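Local coordinates for oligopeptide-binding protein oppA (Lactococcus lactis, PDB 3DRF) that captures oligopeptides in a voluminous cavity that closes like a Venus fly-trap, as the receptor of the OppABCDF ABC transporter for peptide uptake, at residues A[451-454]-A[455-459]. Sequence-based numbering, arbitrary orientation.
Sequences NSWV and DHMTT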
loop_
_atom_site.group_PDB
_atom_site.type_symbol
_atom_site.label_atom_id
_atom_site.label_comp_id
_atom_site.label_asym_id
_atom_site.label_seq_id
_atom_site.Cartn_x
_atom_site.Cartn_y
_atom_site.Cartn_z
ATOM N N ASN A 451 11.306 -7.000 5.029
ATOM C CA ASN A 451 11.090 -7.922 3.907
ATOM C C ASN A 451 10.608 -9.298 4.413
ATOM O O ASN A 451 9.740 -9.852 3.831
ATOM C CB ASN A 451 12.365 -8.047 3.021
ATOM C CG ASN A 451 12.728 -6.755 2.281
ATOM O OD1 ASN A 451 11.914 -5.927 1.993
ATOM N ND2 ASN A 451 14.006 -6.622 1.983
ATOM N N SER A 452 11.172 -9.771 5.509
ATOM C CA SER A 452 10.734 -11.018 6.148
ATOM C C SER A 452 9.265 -10.931 6.572
ATOM O O SER A 452 8.479 -11.861 6.354
ATOM C CB SER A 452 11.609 -11.321 7.367
ATOM O OG SER A 452 12.922 -11.691 6.982
ATOM N N TRP A 453 8.904 -9.806 7.159
ATOM C CA TRP A 453 7.516 -9.587 7.622
ATOM C C TRP A 453 6.532 -9.629 6.436
ATOM O O TRP A 453 5.532 -10.235 6.507
ATOM C CB TRP A 453 7.430 -8.257 8.340
ATOM C CG TRP A 453 6.004 -7.894 8.825
ATOM C CD1 TRP A 453 5.424 -8.243 9.985
ATOM C CD2 TRP A 453 5.068 -7.118 8.119
ATOM N NE1 TRP A 453 4.178 -7.727 10.057
ATOM C CE2 TRP A 453 3.919 -7.016 8.921
ATOM C CE3 TRP A 453 5.095 -6.466 6.889
ATOM C CZ2 TRP A 453 2.773 -6.318 8.517
ATOM C CZ3 TRP A 453 3.976 -5.760 6.497
ATOM C CH2 TRP A 453 2.821 -5.681 7.325
ATOM N N VAL A 454 6.887 -8.981 5.342
ATOM C CA VAL A 454 6.036 -8.980 4.151
ATOM C C VAL A 454 5.833 -10.428 3.659
ATOM O O VAL A 454 4.726 -10.830 3.379
ATOM C CB VAL A 454 6.581 -8.088 2.988
ATOM C CG1 VAL A 454 5.647 -8.213 1.737
ATOM C CG2 VAL A 454 6.635 -6.613 3.420
ATOM N N ASP A 455 6.914 -11.215 3.616
ATOM C CA ASP A 455 6.814 -12.648 3.212
ATOM C C ASP A 455 5.858 -13.386 4.175
ATOM O O ASP A 455 5.042 -14.136 3.760
ATOM C CB ASP A 455 8.206 -13.327 3.207
ATOM C CG ASP A 455 9.086 -12.856 2.077
ATOM O OD1 ASP A 455 8.602 -12.297 1.101
ATOM O OD2 ASP A 455 10.248 -13.044 2.290
ATOM N N HIS A 456 6.063 -13.178 5.454
ATOM C CA HIS A 456 5.209 -13.819 6.483
ATOM C C HIS A 456 3.720 -13.496 6.294
ATOM O O HIS A 456 2.933 -14.336 6.506
ATOM C CB HIS A 456 5.691 -13.438 7.899
ATOM C CG HIS A 456 5.517 -14.521 8.922
ATOM N ND1 HIS A 456 6.171 -15.724 8.846
ATOM C CD2 HIS A 456 4.797 -14.557 10.053
ATOM C CE1 HIS A 456 5.828 -16.459 9.884
ATOM N NE2 HIS A 456 4.991 -15.782 10.619
ATOM N N MET A 457 3.427 -12.257 5.942
ATOM C CA MET A 457 2.034 -11.789 5.814
ATOM C C MET A 457 1.376 -12.294 4.554
ATOM O O MET A 457 0.228 -12.537 4.545
ATOM C CB MET A 457 1.963 -10.257 5.820
ATOM C CG MET A 457 2.357 -9.618 7.195
ATOM S SD MET A 457 1.274 -10.166 8.548
ATOM C CE MET A 457 2.404 -11.257 9.492
ATOM N N THR A 458 2.151 -12.379 3.470
ATOM C CA THR A 458 1.559 -12.613 2.124
ATOM C C THR A 458 1.575 -14.043 1.648
ATOM O O THR A 458 0.751 -14.425 0.891
ATOM C CB THR A 458 2.254 -11.780 1.034
ATOM O OG1 THR A 458 3.640 -12.104 1.000
ATOM C CG2 THR A 458 2.050 -10.253 1.218
ATOM N N THR A 459 2.515 -14.825 2.093
ATOM C CA THR A 459 2.678 -16.182 1.533
ATOM C C THR A 459 1.544 -17.136 1.975
ATOM O O THR A 459 1.372 -17.385 3.101
ATOM C CB THR A 459 4.031 -16.788 1.965
ATOM O OG1 THR A 459 5.080 -15.935 1.524
ATOM C CG2 THR A 459 4.221 -18.173 1.320
HETATM O O HOH W 1 9.736 -9.595 1.035
#
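M457 lies over one face of the W453 indole, one helical turn further along helix 450-458. Its CG makes a CH-pi contact, 3.6 Å from the centroid of the six-membered ring and 18° off the ring normal. SD sits obliquely beside the five-membered ring, 4.5 Å from its centroid, a Met-aromatic contact. Bends at chi2 and chi3 fold the methionine chain against the indole. The indole nitrogen is held by T469, and R416 makes a cation-pi contact with the ring. Replacing the indole by an alanine side chain is likely to leave M457 CG without the face it lies on, T469 without its N-H partner, and a gap beside the bound peptide.

Next in the helix, V454 O is gripped twice by T458. T458 N donates to V454 O over 3.0 Å. T458 OG1 bonds the same V454 O over 2.9 Å, from above the carbonyl plane, with chi1 at 59° turning the hydroxyl back toward the preceding turn. T459 repeats the grip on D455 O, where its N and OG1 arrive from opposite faces of the carbonyl plane. On the exposed side a water donates to both N451 O, 2.8 Å away, and D455 OD1.

Outside the helix, E449 accepts hydrogen bonds from the backbone N of N451 and of S452. D465 holds H456 NE2. W453 and V454 both pack on an apolar side chain of the bound peptide. This is a short helix whose last residue, T458, and the residue just after it, T459, bond their hydroxyls to carbonyls four residues back. It forms part of the peptide-binding cavity of a family 5 solute-binding protein in its closed form.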